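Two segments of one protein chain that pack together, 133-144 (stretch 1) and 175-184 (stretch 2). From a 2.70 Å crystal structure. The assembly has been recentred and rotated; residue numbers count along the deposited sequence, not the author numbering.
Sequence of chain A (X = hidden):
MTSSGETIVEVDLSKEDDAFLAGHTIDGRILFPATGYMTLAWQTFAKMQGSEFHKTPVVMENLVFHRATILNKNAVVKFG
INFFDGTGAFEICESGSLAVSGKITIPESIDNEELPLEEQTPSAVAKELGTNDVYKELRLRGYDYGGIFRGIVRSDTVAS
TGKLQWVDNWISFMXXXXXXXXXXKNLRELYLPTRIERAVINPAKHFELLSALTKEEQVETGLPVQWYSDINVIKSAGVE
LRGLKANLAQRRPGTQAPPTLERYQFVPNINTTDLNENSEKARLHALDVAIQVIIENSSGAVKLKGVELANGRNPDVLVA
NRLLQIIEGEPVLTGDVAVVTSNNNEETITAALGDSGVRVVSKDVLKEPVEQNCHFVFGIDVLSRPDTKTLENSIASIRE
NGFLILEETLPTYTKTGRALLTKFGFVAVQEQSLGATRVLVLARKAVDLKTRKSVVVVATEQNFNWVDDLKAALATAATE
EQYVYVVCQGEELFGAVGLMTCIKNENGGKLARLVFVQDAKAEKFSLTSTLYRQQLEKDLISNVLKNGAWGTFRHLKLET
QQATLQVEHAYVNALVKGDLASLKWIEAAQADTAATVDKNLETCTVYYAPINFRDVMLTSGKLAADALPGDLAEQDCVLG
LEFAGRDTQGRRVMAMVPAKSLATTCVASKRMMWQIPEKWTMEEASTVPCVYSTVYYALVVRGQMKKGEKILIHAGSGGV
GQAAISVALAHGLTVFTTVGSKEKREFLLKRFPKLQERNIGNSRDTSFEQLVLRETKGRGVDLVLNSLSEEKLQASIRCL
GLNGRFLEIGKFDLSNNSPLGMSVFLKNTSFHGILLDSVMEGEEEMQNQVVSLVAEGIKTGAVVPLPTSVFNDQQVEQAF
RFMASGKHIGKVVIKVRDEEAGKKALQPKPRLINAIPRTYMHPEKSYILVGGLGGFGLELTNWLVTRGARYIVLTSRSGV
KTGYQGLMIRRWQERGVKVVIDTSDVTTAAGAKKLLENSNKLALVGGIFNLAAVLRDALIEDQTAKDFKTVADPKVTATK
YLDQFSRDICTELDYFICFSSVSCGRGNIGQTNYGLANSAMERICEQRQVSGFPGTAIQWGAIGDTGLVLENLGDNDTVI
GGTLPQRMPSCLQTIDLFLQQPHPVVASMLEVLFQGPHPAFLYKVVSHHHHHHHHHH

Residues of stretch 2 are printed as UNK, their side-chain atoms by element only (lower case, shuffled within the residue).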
# COMPACT_ATOMS: atom_id res chain seq x y z
N ASP A 133 28.99 -10.02 31.30
CA ASP A 133 28.29 -8.75 31.49
C ASP A 133 27.11 -8.65 30.53
O ASP A 133 26.00 -8.29 30.93
CB ASP A 133 29.23 -7.56 31.28
CG ASP A 133 30.37 -7.54 32.26
OD1 ASP A 133 30.16 -7.91 33.44
OD2 ASP A 133 31.49 -7.15 31.86
N VAL A 134 27.37 -8.95 29.26
CA VAL A 134 26.36 -8.85 28.22
C VAL A 134 25.14 -9.71 28.54
O VAL A 134 24.01 -9.24 28.46
CB VAL A 134 26.95 -9.23 26.85
CG1 VAL A 134 25.85 -9.46 25.82
CG2 VAL A 134 27.92 -8.16 26.37
N TYR A 135 25.38 -10.96 28.90
CA TYR A 135 24.29 -11.91 29.04
C TYR A 135 23.63 -11.82 30.41
O TYR A 135 22.53 -12.34 30.62
CB TYR A 135 24.78 -13.33 28.74
CG TYR A 135 25.02 -13.53 27.26
CD1 TYR A 135 23.96 -13.73 26.39
CD2 TYR A 135 26.30 -13.47 26.73
CE1 TYR A 135 24.17 -13.89 25.04
CE2 TYR A 135 26.53 -13.64 25.38
CZ TYR A 135 25.46 -13.84 24.54
OH TYR A 135 25.67 -14.01 23.19
N LYS A 136 24.30 -11.18 31.36
CA LYS A 136 23.64 -10.81 32.61
C LYS A 136 22.58 -9.75 32.29
O LYS A 136 21.44 -9.84 32.76
CB LYS A 136 24.63 -10.29 33.65
CG LYS A 136 23.96 -9.58 34.81
CD LYS A 136 24.91 -9.34 35.97
CE LYS A 136 24.15 -8.83 37.17
NZ LYS A 136 25.04 -8.36 38.27
N GLU A 137 22.97 -8.76 31.50
CA GLU A 137 22.06 -7.70 31.06
C GLU A 137 20.84 -8.30 30.36
O GLU A 137 19.70 -7.97 30.68
CB GLU A 137 22.79 -6.73 30.13
CG GLU A 137 21.89 -5.77 29.35
CD GLU A 137 21.12 -4.83 30.26
OE1 GLU A 137 21.49 -4.71 31.45
OE2 GLU A 137 20.15 -4.21 29.78
N LEU A 138 21.10 -9.18 29.40
CA LEU A 138 20.04 -9.79 28.60
C LEU A 138 19.11 -10.65 29.45
O LEU A 138 17.89 -10.64 29.24
CB LEU A 138 20.64 -10.62 27.47
CG LEU A 138 21.46 -9.85 26.43
CD1 LEU A 138 22.11 -10.81 25.45
CD2 LEU A 138 20.60 -8.84 25.69
N ARG A 139 19.67 -11.41 30.39
CA ARG A 139 18.88 -12.25 31.29
C ARG A 139 17.78 -11.45 31.97
O ARG A 139 16.64 -11.89 32.07
CB ARG A 139 19.76 -12.91 32.35
CG ARG A 139 20.31 -14.28 31.95
CD ARG A 139 20.75 -15.08 33.17
NE ARG A 139 21.74 -14.37 33.98
CZ ARG A 139 23.05 -14.40 33.76
NH1 ARG A 139 23.56 -15.09 32.75
NH2 ARG A 139 23.87 -13.72 34.56
N LEU A 140 18.13 -10.26 32.45
CA LEU A 140 17.18 -9.41 33.15
C LEU A 140 16.04 -8.99 32.24
O LEU A 140 14.94 -8.68 32.71
CB LEU A 140 17.87 -8.17 33.72
CG LEU A 140 18.36 -8.29 35.16
CD1 LEU A 140 19.38 -9.41 35.31
CD2 LEU A 140 18.94 -6.96 35.61
N ARG A 141 16.30 -8.97 30.94
CA ARG A 141 15.28 -8.56 29.97
C ARG A 141 14.36 -9.71 29.57
O ARG A 141 13.28 -9.47 29.04
CB ARG A 141 15.95 -7.98 28.73
CG ARG A 141 16.83 -6.78 29.01
CD ARG A 141 17.07 -5.99 27.74
NE ARG A 141 18.24 -5.12 27.81
CZ ARG A 141 18.56 -4.23 26.88
NH1 ARG A 141 17.80 -4.08 25.80
NH2 ARG A 141 19.64 -3.48 27.03
N GLY A 142 14.78 -10.94 29.83
CA GLY A 142 13.97 -12.10 29.49
C GLY A 142 14.67 -13.12 28.61
O GLY A 142 14.21 -14.26 28.49
N TYR A 143 15.77 -12.72 27.98
CA TYR A 143 16.53 -13.63 27.13
C TYR A 143 17.34 -14.62 27.96
O TYR A 143 18.20 -14.22 28.74
CB TYR A 143 17.48 -12.85 26.22
CG TYR A 143 16.83 -11.76 25.41
CD1 TYR A 143 16.27 -12.03 24.16
CD2 TYR A 143 16.79 -10.45 25.87
CE1 TYR A 143 15.68 -11.03 23.41
CE2 TYR A 143 16.21 -9.44 25.13
CZ TYR A 143 15.66 -9.74 23.90
OH TYR A 143 15.07 -8.73 23.16
N ASP A 144 17.06 -15.90 27.77
CA ASP A 144 17.77 -16.95 28.51
C ASP A 144 18.67 -17.75 27.57
O ASP A 144 18.54 -18.96 27.46
CB ASP A 144 16.77 -17.88 29.18
CG ASP A 144 15.76 -17.12 30.03
OD1 ASP A 144 16.13 -16.67 31.13
OD2 ASP A 144 14.60 -16.97 29.58
N UNK A 175 22.18 -14.88 14.83
CA UNK A 175 21.35 -14.55 15.99
C UNK A 175 22.08 -13.58 16.92
O UNK A 175 21.49 -12.62 17.41
o UNK A 175 19.00 -14.80 17.67
o UNK A 175 20.24 -15.99 19.02
c UNK A 175 20.00 -15.51 17.90
c UNK A 175 20.96 -15.81 16.76
N UNK A 176 23.36 -13.83 17.17
CA UNK A 176 24.14 -12.96 18.05
C UNK A 176 24.24 -11.55 17.48
O UNK A 176 24.42 -10.58 18.22
c UNK A 176 25.49 -14.80 19.12
o UNK A 176 26.22 -13.77 17.06
c UNK A 176 25.56 -13.52 18.31
N UNK A 177 24.13 -11.43 16.16
CA UNK A 177 24.07 -10.12 15.52
C UNK A 177 22.78 -9.39 15.93
O UNK A 177 22.78 -8.18 16.12
c UNK A 177 25.46 -9.19 11.26
c UNK A 177 25.44 -10.85 13.48
s UNK A 177 25.51 -10.92 11.67
c UNK A 177 24.14 -10.24 14.00
N UNK A 178 21.69 -10.14 16.05
CA UNK A 178 20.42 -9.56 16.49
C UNK A 178 20.47 -9.25 17.98
O UNK A 178 19.94 -8.23 18.43
c UNK A 178 19.10 -10.99 14.75
c UNK A 178 17.79 -11.74 14.59
c UNK A 178 19.19 -9.83 13.77
c UNK A 178 19.25 -10.51 16.19
N UNK A 179 21.09 -10.13 18.75
CA UNK A 179 21.29 -9.90 20.17
C UNK A 179 22.03 -8.59 20.35
O UNK A 179 21.69 -7.77 21.20
c UNK A 179 22.07 -11.04 20.81
n UNK A 179 21.82 -14.73 21.20
c UNK A 179 21.40 -12.40 20.73
c UNK A 179 22.26 -13.49 21.34
o UNK A 179 23.30 -13.21 21.93
N UNK A 180 23.07 -8.40 19.54
CA UNK A 180 23.93 -7.23 19.66
C UNK A 180 23.16 -5.94 19.41
O UNK A 180 23.40 -4.93 20.07
c UNK A 180 27.06 -6.24 19.79
c UNK A 180 27.89 -4.13 19.04
c UNK A 180 26.02 -5.14 17.95
c UNK A 180 26.08 -6.22 18.81
c UNK A 180 25.10 -7.34 18.68
c UNK A 180 27.96 -5.21 19.91
c UNK A 180 26.92 -4.10 18.06
N UNK A 181 22.25 -5.97 18.45
CA UNK A 181 21.43 -4.81 18.12
C UNK A 181 20.46 -4.49 19.25
O UNK A 181 20.12 -3.33 19.48
c UNK A 181 20.67 -5.05 16.82
o UNK A 181 19.93 -3.91 16.44
N UNK A 182 20.03 -5.52 19.96
CA UNK A 182 19.07 -5.35 21.04
C UNK A 182 19.75 -4.71 22.25
O UNK A 182 19.10 -4.03 23.04
c UNK A 182 18.41 -6.70 21.40
c UNK A 182 17.06 -8.61 20.35
c UNK A 182 17.63 -6.60 22.71
c UNK A 182 17.48 -7.15 20.27
N UNK A 183 21.05 -4.93 22.38
CA UNK A 183 21.82 -4.35 23.49
C UNK A 183 21.73 -2.84 23.50
O UNK A 183 21.56 -2.22 24.54
c UNK A 183 23.77 -6.01 24.15
c UNK A 183 23.36 -6.02 25.61
c UNK A 183 23.29 -4.77 23.41
c UNK A 183 25.28 -6.10 24.02
N UNK A 184 21.86 -2.24 22.32
CA UNK A 184 21.89 -0.79 22.18
C UNK A 184 20.56 -0.14 22.56
O UNK A 184 20.51 1.04 22.89
o UNK A 184 21.40 -1.01 19.81
c UNK A 184 22.28 -0.41 20.75

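Position 175 has two side-chain carbons, the second carrying two oxygens: a short carboxylate, hence D175. It lies out of reach of stretch 1. At 176 a single carbon bears one oxygen and one carbon, the beta-branched pattern of T176; its CG2 is 4.1 Å from Y135 OH, a marginal contact. Position 177 is an unbranched chain of two carbons, a sulfur and a terminal carbon, which identifies M177, and 178 has four carbons forked at the second, so L178. Both side chains stay more than 8 Å from stretch 1.

Position 179 has three carbons, the third carrying two further atoms, one oxygen and one nitrogen. That terminal amide, one carbon longer than asparagine's, gives Q179. CA-to-CB points sideways, but the extended chain brings its end nearer, and Y135 OH donates a hydrogen bond to Q179 OE1 at 2.8 Å, with the oxygen at the tyrosine ring edge. The amide nitrogen turns back one helical turn, NE2 donating to D175 OD2 at 3.0 Å, although the position of that carboxylate oxygen is less certain.

At 180 one carbon precedes a six-carbon ring with no oxygen, F180, which makes no contact. One carbon and one oxygen at 181 define S181, also remote. Position 182 has four carbons forked at the first, one arm two carbons long: I182. Its CA-to-CB bond points toward stretch 1, and CG2 lies 3.4 Å from Y143 OH and 3.9 Å from Y143 CZ. Position 183 again has four carbons, but forked at the second, so L183. Its CD1 is 3.9 Å from V134 CG1, while its CD2 is 3.9 Å from L138 CD2 and 4.0 Å from E137 CG. Position 184 has one carbon and one oxygen, S184; CA-to-CB points away, and OG bonds to S181 O at 2.7 Å.

The contact joins two helices whose axes approach to 11.2 Å at 76°, so a steep crossing concentrates the packing on few residues. L183 has the largest covered area, its two methyls reaching V134 and L138. R141 adds a polar link at the C-terminal end of stretch 2: NH1 to I182 O at 3.1 Å and NH2 to L183 O at 3.4 Å, both weak hydrogen bonds. Its guanidinium is also held within its own helix by a salt bridge, R141 NE to E137 OE2 at 2.9 Å. Apolar packing around L183 is thus flanked by the Y135–Q179 bond and the R141 contacts.

Stretch 2, residues 175-184: DTMLQFSILS
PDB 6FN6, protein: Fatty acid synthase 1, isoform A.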